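Local coordinates for protein 11R-lipoxygenase (PDB 3VF1) that is a calcium-dependent, non-heme iron lipoxygenase that probably catalyses the insertion of molecular oxygen into polyunsaturated fatty acids at carbon 11 with R stereochemistry, at residues A[397-408]-A[425-436]; A[570-580]-A[687-698]. All coordinates share one frame; numbering follows the deposited sequence.

How the interactions relate
Following the chain from the N terminus, interaction 1 comes first: after the long helix 369-410 the chain turns back through helix 416-425, and the 397-408 part of the long helix meets helix 428-438, closing a loop of 16 residues. Interaction 2 opens only later and closes a far larger one, 106 residues, when the C-terminal tail 687-698 returns to helix 557-579. The two are in series, neither nested nor crossed, yet they converge on one iron. His-397 supplies a ligand from interaction 1, while His-575, Asn-579 and the Ile-698 carboxylate supply three from interaction 2. Met-400 packs on Thr-570, and Ser-695 OG probably hydrogen-bonds Lys-426 O.

Interaction 1: A[397-408]-A[425-436]; sequences HLMMEPTAVSSW and TKGIMAINTLGR. With FE2 (Fe (II) ion), chain E.
With CG anti to the backbone N (chi1 -173°) and the chain extended beyond it, Glu-401 reaches from helix 397-408 to Asn-432 and Arg-436 of helix 428-436; Asn-432, its CG anti to the carbonyl carbon (chi1 -79°), presents its amide between that carboxylate and His-397. The two helix segments run at 130° to each other, and Glu-401 is a knob among Ile-428, Met-429, Asn-432 and Arg-436. Arg-436 grips it end-on in a salt bridge: NH1 donates to OE1 at 3.0 Å on the syn lone pair, NH2 to OE2 at 3.0 Å, the flat groups nearly coplanar. Asn-432 ND2 gives one hydrogen to Glu-401 OE1 (2.8 Å), arriving from above the carboxylate plane, and the other to His-397 O (2.9 Å), standing above that carbonyl plane. Its OD1 accepts from His-397 ND1 at 3.1 Å, in the imidazole plane and nearly along the C=O axis. An alanine in place of Glu-401 is likely to leave the buried Arg-436 guanidinium without its carboxylate mate and the Asn-432 amide less firmly oriented. Further along, Ile-428 CD1 lies against Met-400 CB (3.5 Å) and its CG2 against Ala-404 CB. Met-429 SD lies 5.3 Å from the centroid of the Trp-408 five-membered ring, obliquely, a Met-aromatic contact, while its CE packs against NE1. Val-181 N also donates to Glu-401 OE2. The other ring nitrogen of the histidine, His-397 NE2, binds the iron at 2.2 Å. The chemistry is that of a second shell: Arg-436 and Asn-432 hold Glu-401, and Asn-432 OD1, in the ring plane, probably helps set the rotation of the metal-binding His-397, whose ND1 hydrogen it accepts.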
loop_
_atom_site.group_PDB
_atom_site.type_symbol
_atom_site.label_atom_id
_atom_site.label_comp_id
_atom_site.label_asym_id
_atom_site.label_seq_id
_atom_site.Cartn_x
_atom_site.Cartn_y
_atom_site.Cartn_z
ATOM N N HIS A 397 -4.094 1.241 -2.178
ATOM C CA HIS A 397 -5.066 1.107 -1.098
ATOM C C HIS A 397 -6.357 0.423 -1.554
ATOM O O HIS A 397 -6.713 -0.640 -1.044
ATOM C CB HIS A 397 -5.381 2.476 -0.485
ATOM C CG HIS A 397 -4.315 2.988 0.434
ATOM N ND1 HIS A 397 -4.507 3.123 1.792
ATOM C CD2 HIS A 397 -3.046 3.393 0.191
ATOM C CE1 HIS A 397 -3.403 3.594 2.346
ATOM N NE2 HIS A 397 -2.502 3.764 1.397
ATOM N N LEU A 398 -7.053 1.027 -2.511
ATOM C CA LEU A 398 -8.380 0.555 -2.898
ATOM C C LEU A 398 -8.357 -0.745 -3.707
ATOM O O LEU A 398 -9.221 -1.601 -3.530
ATOM C CB LEU A 398 -9.123 1.644 -3.677
ATOM C CG LEU A 398 -9.325 2.963 -2.923
ATOM C CD1 LEU A 398 -10.188 3.918 -3.732
ATOM C CD2 LEU A 398 -9.938 2.724 -1.550
ATOM N N MET A 399 -7.375 -0.897 -4.589
ATOM C CA MET A 399 -7.304 -2.081 -5.445
ATOM C C MET A 399 -6.915 -3.343 -4.674
ATOM O O MET A 399 -7.176 -4.457 -5.128
ATOM C CB MET A 399 -6.323 -1.852 -6.598
ATOM C CG MET A 399 -6.889 -1.011 -7.737
ATOM S SD MET A 399 -8.179 -1.864 -8.671
ATOM C CE MET A 399 -7.222 -3.105 -9.542
ATOM N N MET A 400 -6.298 -3.175 -3.509
ATOM C CA MET A 400 -5.853 -4.321 -2.720
ATOM C C MET A 400 -6.853 -4.721 -1.637
ATOM O O MET A 400 -6.804 -5.842 -1.135
ATOM C CB MET A 400 -4.496 -4.033 -2.073
ATOM C CG MET A 400 -3.323 -4.030 -3.041
ATOM S SD MET A 400 -3.137 -5.587 -3.928
ATOM C CE MET A 400 -3.839 -5.162 -5.518
ATOM N N GLU A 401 -7.758 -3.818 -1.277
ATOM C CA GLU A 401 -8.698 -4.086 -0.192
ATOM C C GLU A 401 -9.573 -5.317 -0.460
ATOM O O GLU A 401 -9.805 -6.120 0.444
ATOM C CB GLU A 401 -9.583 -2.866 0.076
ATOM C CG GLU A 401 -10.476 -3.018 1.297
ATOM C CD GLU A 401 -11.370 -1.817 1.522
ATOM O OE1 GLU A 401 -11.136 -0.766 0.885
ATOM O OE2 GLU A 401 -12.310 -1.923 2.338
ATOM N N PRO A 402 -10.062 -5.467 -1.701
ATOM C CA PRO A 402 -10.933 -6.599 -2.037
ATOM C C PRO A 402 -10.346 -7.961 -1.663
ATOM O O PRO A 402 -11.101 -8.869 -1.321
ATOM C CB PRO A 402 -11.080 -6.483 -3.554
ATOM C CG PRO A 402 -10.901 -5.038 -3.832
ATOM C CD PRO A 402 -9.880 -4.560 -2.847
ATOM N N THR A 403 -9.024 -8.101 -1.726
ATOM C CA THR A 403 -8.387 -9.378 -1.417
ATOM C C THR A 403 -8.474 -9.670 0.075
ATOM O O THR A 403 -8.540 -10.829 0.483
ATOM C CB THR A 403 -6.907 -9.415 -1.855
ATOM O OG1 THR A 403 -6.132 -8.534 -1.034
ATOM C CG2 THR A 403 -6.764 -9.022 -3.323
ATOM N N ALA A 404 -8.475 -8.619 0.888
ATOM C CA ALA A 404 -8.608 -8.778 2.331
ATOM C C ALA A 404 -10.029 -9.207 2.672
ATOM O O ALA A 404 -10.237 -10.117 3.470
ATOM C CB ALA A 404 -8.260 -7.479 3.044
ATOM N N VAL A 405 -11.003 -8.547 2.052
ATOM C CA VAL A 405 -12.409 -8.842 2.301
ATOM C C VAL A 405 -12.758 -10.260 1.856
ATOM O O VAL A 405 -13.463 -10.984 2.558
ATOM C CB VAL A 405 -13.331 -7.838 1.576
ATOM C CG1 VAL A 405 -14.791 -8.228 1.754
ATOM C CG2 VAL A 405 -13.087 -6.427 2.090
ATOM N N SER A 406 -12.258 -10.655 0.689
ATOM C CA SER A 406 -12.548 -11.978 0.152
ATOM C C SER A 406 -11.905 -13.069 1.004
ATOM O O SER A 406 -12.444 -14.169 1.121
ATOM C CB SER A 406 -12.070 -12.095 -1.296
ATOM O OG SER A 406 -12.407 -13.363 -1.828
ATOM N N SER A 407 -10.755 -12.766 1.596
ATOM C CA SER A 407 -10.077 -13.718 2.470
ATOM C C SER A 407 -10.965 -14.084 3.652
ATOM O O SER A 407 -11.112 -15.260 3.991
ATOM C CB SER A 407 -8.755 -13.144 2.981
ATOM O OG SER A 407 -7.800 -13.040 1.937
ATOM N N TRP A 408 -11.556 -13.072 4.280
ATOM C CA TRP A 408 -12.404 -13.286 5.446
ATOM C C TRP A 408 -13.690 -14.024 5.086
ATOM O O TRP A 408 -14.234 -14.770 5.899
ATOM C CB TRP A 408 -12.743 -11.950 6.113
ATOM C CG TRP A 408 -11.623 -11.393 6.940
ATOM C CD1 TRP A 408 -10.737 -10.422 6.577
ATOM C CD2 TRP A 408 -11.269 -11.780 8.273
ATOM N NE1 TRP A 408 -9.853 -10.180 7.601
ATOM C CE2 TRP A 408 -10.159 -11.001 8.654
ATOM C CE3 TRP A 408 -11.784 -12.709 9.182
ATOM C CZ2 TRP A 408 -9.553 -11.124 9.903
ATOM C CZ3 TRP A 408 -11.181 -12.830 10.422
ATOM C CH2 TRP A 408 -10.077 -12.043 10.770
ATOM N N THR A 425 -2.021 -8.309 4.202
ATOM C CA THR A 425 -3.293 -7.605 4.067
ATOM C C THR A 425 -3.705 -6.983 5.396
ATOM O O THR A 425 -4.777 -6.393 5.514
ATOM C CB THR A 425 -4.418 -8.544 3.593
ATOM O OG1 THR A 425 -4.627 -9.580 4.562
ATOM C CG2 THR A 425 -4.070 -9.160 2.246
ATOM N N LYS A 426 -2.841 -7.117 6.395
ATOM C CA LYS A 426 -3.138 -6.625 7.732
ATOM C C LYS A 426 -3.245 -5.103 7.753
ATOM O O LYS A 426 -2.323 -4.401 7.334
ATOM C CB LYS A 426 -2.050 -7.078 8.705
ATOM C CG LYS A 426 -2.510 -7.167 10.147
ATOM C CD LYS A 426 -1.362 -7.537 11.071
ATOM C CE LYS A 426 -1.811 -7.579 12.520
ATOM N NZ LYS A 426 -0.662 -7.717 13.459
ATOM N N GLY A 427 -4.379 -4.599 8.232
ATOM C CA GLY A 427 -4.548 -3.176 8.461
ATOM C C GLY A 427 -5.140 -2.395 7.301
ATOM O O GLY A 427 -5.447 -1.212 7.449
ATOM N N ILE A 428 -5.309 -3.038 6.152
ATOM C CA ILE A 428 -5.771 -2.331 4.960
ATOM C C ILE A 428 -7.235 -1.904 5.072
ATOM O O ILE A 428 -7.611 -0.837 4.590
ATOM C CB ILE A 428 -5.569 -3.167 3.676
ATOM C CG1 ILE A 428 -5.751 -2.279 2.441
ATOM C CG2 ILE A 428 -6.527 -4.349 3.643
ATOM C CD1 ILE A 428 -5.371 -2.949 1.139
ATOM N N MET A 429 -8.059 -2.730 5.705
ATOM C CA MET A 429 -9.472 -2.402 5.872
ATOM C C MET A 429 -9.654 -1.215 6.813
ATOM O O MET A 429 -10.467 -0.326 6.556
ATOM C CB MET A 429 -10.255 -3.610 6.390
ATOM C CG MET A 429 -10.676 -4.582 5.298
ATOM S SD MET A 429 -11.612 -6.000 5.914
ATOM C CE MET A 429 -10.354 -6.861 6.845
ATOM N N ALA A 430 -8.892 -1.201 7.902
ATOM C CA ALA A 430 -8.962 -0.106 8.864
ATOM C C ALA A 430 -8.615 1.231 8.214
ATOM O O ALA A 430 -9.386 2.188 8.304
ATOM C CB ALA A 430 -8.036 -0.378 10.042
ATOM N N ILE A 431 -7.458 1.297 7.559
ATOM C CA ILE A 431 -6.979 2.552 6.984
ATOM C C ILE A 431 -7.876 3.055 5.852
ATOM O O ILE A 431 -8.073 4.260 5.703
ATOM C CB ILE A 431 -5.526 2.437 6.465
ATOM C CG1 ILE A 431 -4.993 3.813 6.055
ATOM C CG2 ILE A 431 -5.442 1.480 5.284
ATOM C CD1 ILE A 431 -5.032 4.848 7.162
ATOM N N ASN A 432 -8.417 2.136 5.057
ATOM C CA ASN A 432 -9.285 2.515 3.946
ATOM C C ASN A 432 -10.637 3.035 4.420
ATOM O O ASN A 432 -11.232 3.904 3.787
ATOM C CB ASN A 432 -9.489 1.339 2.992
ATOM C CG ASN A 432 -8.315 1.136 2.062
ATOM O OD1 ASN A 432 -7.244 1.710 2.258
ATOM N ND2 ASN A 432 -8.511 0.316 1.040
ATOM N N THR A 433 -11.125 2.494 5.532
ATOM C CA THR A 433 -12.376 2.963 6.109
ATOM C C THR A 433 -12.195 4.394 6.592
ATOM O O THR A 433 -13.077 5.234 6.421
ATOM C CB THR A 433 -12.831 2.082 7.285
ATOM O OG1 THR A 433 -13.070 0.745 6.826
ATOM C CG2 THR A 433 -14.109 2.633 7.901
ATOM N N LEU A 434 -11.042 4.664 7.198
ATOM C CA LEU A 434 -10.697 6.012 7.623
ATOM C C LEU A 434 -10.534 6.908 6.400
ATOM O O LEU A 434 -11.009 8.045 6.382
ATOM C CB LEU A 434 -9.402 6.002 8.436
ATOM C CG LEU A 434 -8.942 7.353 8.987
ATOM C CD1 LEU A 434 -9.881 7.832 10.084
ATOM C CD2 LEU A 434 -7.514 7.268 9.495
ATOM N N GLY A 435 -9.862 6.387 5.379
ATOM C CA GLY A 435 -9.643 7.125 4.148
ATOM C C GLY A 435 -10.945 7.558 3.500
ATOM O O GLY A 435 -11.062 8.676 3.000
ATOM N N ARG A 436 -11.931 6.669 3.515
ATOM C CA ARG A 436 -13.225 6.963 2.912
ATOM C C ARG A 436 -13.953 8.100 3.628
ATOM O O ARG A 436 -14.933 8.635 3.112
ATOM C CB ARG A 436 -14.104 5.710 2.888
ATOM C CG ARG A 436 -13.880 4.829 1.669
ATOM C CD ARG A 436 -14.847 3.655 1.637
ATOM N NE ARG A 436 -14.464 2.599 2.570
ATOM C CZ ARG A 436 -13.584 1.636 2.299
ATOM N NH1 ARG A 436 -12.979 1.584 1.118
ATOM N NH2 ARG A 436 -13.305 0.720 3.215
HETATM FE FE FE2 E . -0.613 4.606 2.014
HETATM O O HOH W 1 -0.576 6.541 3.342
#

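Interaction 2: A[570-580]-A[687-698]; sequences TCSCQHAAVNF and LIPGHVPNSIAI. With FE2 (Fe (II) ion), chain E.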
loop_
_atom_site.group_PDB
_atom_site.type_symbol
_atom_site.label_atom_id
_atom_site.label_comp_id
_atom_site.label_asym_id
_atom_site.label_seq_id
_atom_site.Cartn_x
_atom_site.Cartn_y
_atom_site.Cartn_z
ATOM N N THR A 570 2.330 -5.647 -4.123
ATOM C CA THR A 570 1.641 -4.361 -4.091
ATOM C C THR A 570 1.400 -3.883 -2.661
ATOM O O THR A 570 1.503 -2.689 -2.371
ATOM C CB THR A 570 0.293 -4.424 -4.833
ATOM O OG1 THR A 570 0.520 -4.711 -6.217
ATOM C CG2 THR A 570 -0.453 -3.102 -4.714
ATOM N N CYS A 571 1.074 -4.814 -1.769
ATOM C CA CYS A 571 0.786 -4.469 -0.382
ATOM C C CYS A 571 2.052 -4.085 0.382
ATOM O O CYS A 571 1.988 -3.355 1.373
ATOM C CB CYS A 571 0.093 -5.633 0.328
ATOM S SG CYS A 571 -1.576 -5.988 -0.262
ATOM N N SER A 572 3.198 -4.577 -0.077
ATOM C CA SER A 572 4.460 -4.310 0.604
ATOM C C SER A 572 5.339 -3.316 -0.157
ATOM O O SER A 572 5.478 -2.164 0.256
ATOM C CB SER A 572 5.226 -5.617 0.848
ATOM O OG SER A 572 5.513 -6.290 -0.366
ATOM N N CYS A 573 5.920 -3.763 -1.265
ATOM C CA CYS A 573 6.919 -2.974 -1.984
ATOM C C CYS A 573 6.331 -1.745 -2.677
ATOM O O CYS A 573 6.754 -0.619 -2.413
ATOM C CB CYS A 573 7.639 -3.852 -3.008
ATOM S SG CYS A 573 8.595 -5.188 -2.276
ATOM N N GLN A 574 5.364 -1.960 -3.563
ATOM C CA GLN A 574 4.800 -0.866 -4.343
ATOM C C GLN A 574 4.316 0.256 -3.434
ATOM O O GLN A 574 4.656 1.419 -3.643
ATOM C CB GLN A 574 3.649 -1.357 -5.219
ATOM C CG GLN A 574 3.102 -0.300 -6.171
ATOM C CD GLN A 574 4.119 0.146 -7.210
ATOM O OE1 GLN A 574 5.246 -0.347 -7.248
ATOM N NE2 GLN A 574 3.720 1.084 -8.060
ATOM N N HIS A 575 3.522 -0.091 -2.426
ATOM C CA HIS A 575 3.009 0.912 -1.503
ATOM C C HIS A 575 4.150 1.667 -0.836
ATOM O O HIS A 575 4.095 2.884 -0.687
ATOM C CB HIS A 575 2.120 0.281 -0.434
ATOM C CG HIS A 575 1.616 1.262 0.576
ATOM N ND1 HIS A 575 2.139 1.357 1.848
ATOM C CD2 HIS A 575 0.650 2.209 0.496
ATOM C CE1 HIS A 575 1.510 2.310 2.511
ATOM N NE2 HIS A 575 0.601 2.844 1.713
ATOM N N ALA A 576 5.188 0.940 -0.438
ATOM C CA ALA A 576 6.329 1.550 0.230
ATOM C C ALA A 576 7.020 2.556 -0.682
ATOM O O ALA A 576 7.411 3.639 -0.246
ATOM C CB ALA A 576 7.319 0.481 0.676
ATOM N N ALA A 577 7.164 2.192 -1.951
ATOM C CA ALA A 577 7.894 3.016 -2.908
ATOM C C ALA A 577 7.186 4.339 -3.179
ATOM O O ALA A 577 7.830 5.374 -3.339
ATOM C CB ALA A 577 8.099 2.251 -4.208
ATOM N N VAL A 578 5.857 4.301 -3.224
ATOM C CA VAL A 578 5.073 5.481 -3.569
ATOM C C VAL A 578 4.467 6.169 -2.346
ATOM O O VAL A 578 3.756 7.160 -2.485
ATOM C CB VAL A 578 3.925 5.127 -4.535
ATOM C CG1 VAL A 578 4.437 4.256 -5.677
ATOM C CG2 VAL A 578 2.796 4.427 -3.792
ATOM N N ASN A 579 4.739 5.647 -1.154
ATOM C CA ASN A 579 4.154 6.200 0.065
ATOM C C ASN A 579 5.193 6.835 0.990
ATOM O O ASN A 579 5.111 8.020 1.303
ATOM C CB ASN A 579 3.376 5.116 0.815
ATOM C CG ASN A 579 2.529 5.678 1.945
ATOM O OD1 ASN A 579 1.306 5.804 1.822
ATOM N ND2 ASN A 579 3.172 6.003 3.057
ATOM N N PHE A 580 6.173 6.047 1.421
ATOM C CA PHE A 580 7.143 6.517 2.408
ATOM C C PHE A 580 8.237 7.380 1.787
ATOM O O PHE A 580 9.103 7.899 2.493
ATOM C CB PHE A 580 7.752 5.332 3.161
ATOM C CG PHE A 580 6.750 4.563 3.970
ATOM C CD1 PHE A 580 6.278 5.067 5.169
ATOM C CD2 PHE A 580 6.273 3.345 3.526
ATOM C CE1 PHE A 580 5.349 4.367 5.913
ATOM C CE2 PHE A 580 5.343 2.639 4.264
ATOM C CZ PHE A 580 4.880 3.151 5.459
ATOM N N LEU A 687 13.095 0.975 -1.297
ATOM C CA LEU A 687 12.804 -0.435 -1.529
ATOM C C LEU A 687 13.835 -1.346 -0.871
ATOM O O LEU A 687 13.935 -2.524 -1.202
ATOM C CB LEU A 687 12.704 -0.727 -3.029
ATOM C CG LEU A 687 11.410 -0.250 -3.693
ATOM C CD1 LEU A 687 11.425 -0.570 -5.178
ATOM C CD2 LEU A 687 10.194 -0.877 -3.023
ATOM N N ILE A 688 14.604 -0.798 0.062
ATOM C CA ILE A 688 15.433 -1.624 0.924
ATOM C C ILE A 688 14.490 -2.453 1.786
ATOM O O ILE A 688 13.676 -1.895 2.518
ATOM C CB ILE A 688 16.344 -0.773 1.822
ATOM C CG1 ILE A 688 17.411 -0.077 0.975
ATOM C CG2 ILE A 688 17.003 -1.635 2.889
ATOM C CD1 ILE A 688 18.257 0.917 1.749
ATOM N N PRO A 689 14.583 -3.791 1.691
ATOM C CA PRO A 689 13.632 -4.683 2.366
ATOM C C PRO A 689 13.375 -4.306 3.822
ATOM O O PRO A 689 12.231 -4.354 4.273
ATOM C CB PRO A 689 14.315 -6.050 2.278
ATOM C CG PRO A 689 15.145 -5.967 1.047
ATOM C CD PRO A 689 15.623 -4.544 0.968
ATOM N N GLY A 690 14.428 -3.931 4.541
ATOM C CA GLY A 690 14.302 -3.543 5.935
ATOM C C GLY A 690 13.496 -2.274 6.147
ATOM O O GLY A 690 13.126 -1.949 7.275
ATOM N N HIS A 691 13.229 -1.550 5.063
ATOM C CA HIS A 691 12.444 -0.319 5.127
ATOM C C HIS A 691 11.028 -0.510 4.578
ATOM O O HIS A 691 10.214 0.410 4.632
ATOM C CB HIS A 691 13.130 0.798 4.334
ATOM C CG HIS A 691 14.467 1.204 4.875
ATOM N ND1 HIS A 691 15.156 2.298 4.400
ATOM C CD2 HIS A 691 15.242 0.661 5.845
ATOM C CE1 HIS A 691 16.297 2.417 5.057
ATOM N NE2 HIS A 691 16.374 1.436 5.936
ATOM N N VAL A 692 10.739 -1.696 4.047
ATOM C CA VAL A 692 9.454 -1.956 3.397
ATOM C C VAL A 692 8.503 -2.712 4.319
ATOM O O VAL A 692 8.725 -3.886 4.606
ATOM C CB VAL A 692 9.640 -2.791 2.112
ATOM C CG1 VAL A 692 8.300 -3.052 1.446
ATOM C CG2 VAL A 692 10.593 -2.093 1.153
ATOM N N PRO A 693 7.435 -2.048 4.786
ATOM C CA PRO A 693 6.451 -2.739 5.628
ATOM C C PRO A 693 5.811 -3.912 4.898
ATOM O O PRO A 693 5.805 -3.939 3.668
ATOM C CB PRO A 693 5.404 -1.655 5.912
ATOM C CG PRO A 693 6.109 -0.369 5.695
ATOM C CD PRO A 693 7.092 -0.629 4.595
ATOM N N ASN A 694 5.277 -4.869 5.650
ATOM C CA ASN A 694 4.650 -6.044 5.059
ATOM C C ASN A 694 3.304 -5.736 4.418
ATOM O O ASN A 694 2.890 -6.421 3.482
ATOM C CB ASN A 694 4.474 -7.142 6.112
ATOM C CG ASN A 694 5.664 -8.074 6.187
ATOM O OD1 ASN A 694 6.151 -8.559 5.165
ATOM N ND2 ASN A 694 6.143 -8.330 7.400
ATOM N N SER A 695 2.622 -4.707 4.915
ATOM C CA SER A 695 1.269 -4.408 4.455
ATOM C C SER A 695 1.014 -2.919 4.251
ATOM O O SER A 695 1.898 -2.086 4.441
ATOM C CB SER A 695 0.251 -4.947 5.460
ATOM O OG SER A 695 0.382 -4.290 6.708
ATOM N N ILE A 696 -0.214 -2.608 3.852
ATOM C CA ILE A 696 -0.688 -1.239 3.737
ATOM C C ILE A 696 -1.472 -0.888 4.993
ATOM O O ILE A 696 -2.676 -1.141 5.069
ATOM C CB ILE A 696 -1.620 -1.077 2.523
ATOM C CG1 ILE A 696 -0.868 -1.389 1.228
ATOM C CG2 ILE A 696 -2.207 0.331 2.480
ATOM C CD1 ILE A 696 -1.765 -1.452 0.007
ATOM N N ALA A 697 -0.794 -0.313 5.980
ATOM C CA ALA A 697 -1.442 0.041 7.238
ATOM C C ALA A 697 -1.439 1.549 7.462
ATOM O O ALA A 697 -1.760 2.020 8.555
ATOM C CB ALA A 697 -0.758 -0.667 8.397
ATOM N N ILE A 698 -1.081 2.308 6.429
ATOM C CA ILE A 698 -0.995 3.758 6.553
ATOM C C ILE A 698 -1.032 4.428 5.178
ATOM O O ILE A 698 -1.259 5.632 5.065
ATOM C CB ILE A 698 0.296 4.174 7.294
ATOM C CG1 ILE A 698 0.187 5.611 7.810
ATOM C CG2 ILE A 698 1.513 4.007 6.390
ATOM C CD1 ILE A 698 -0.783 5.775 8.960
ATOM O OXT ILE A 698 -0.839 3.788 4.143
HETATM FE FE FE2 E . -0.613 4.606 2.014
HETATM O O HOH W 2 3.752 -1.074 2.429
HETATM O O HOH W 1 -0.576 6.541 3.342
#
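Cys-571, at the start of the contact, turns its carbonyl O toward the tail, where Ile-696 CG1 comes within 3.5 Å of it; the helix here has a wider pi-type turn at 570-574. The next residue, Ser-572, sets CA against Pro-693 O in a CA-H...O contact, and its own carbonyl O meets Val-692 CG1. Cys-573 CB then packs on Leu-687 CD2. His-575 is the central side chain: with CG anti to the backbone N (chi1 177°), the ring swings toward the iron and NE2 binds it at 2.2 Å. Ile-696 CG2 covers one ring face as a CH-pi contact, 4.0 Å from the centroid and 19° off the normal. At the other nitrogen, ND1 donates to a water 3.0 Å away, and the same water lies within hydrogen-bonding distance of Ser-572 O and Ser-695 O, bridging helix and tail. Ala-576 CB rests on Val-692 CG1 (3.7 Å), and Ala-577 CB on Leu-687 CD2. Asn-579 adds OD1 as a second iron ligand from the helix, at 2.3 Å, while its ND2 has a hydrogen-bonding partner in Leu-632. Phe-580 closes the segment, its CE2 meeting Pro-693 CG at 3.4 Å and its CZ touching Ile-698 CG2. The last residue of the chain, Ile-698, offers OXT to the iron at 2.3 Å. Here OXT and His-575 NE2 are close because they share a metal. His-392 and His-397 complete the protein ligands. Three histidines, an asparagine and the C-terminal carboxylate thus form the lipoxygenase iron site, with a water as a further ligand; the carboxylate probably offsets part of the metal's positive charge.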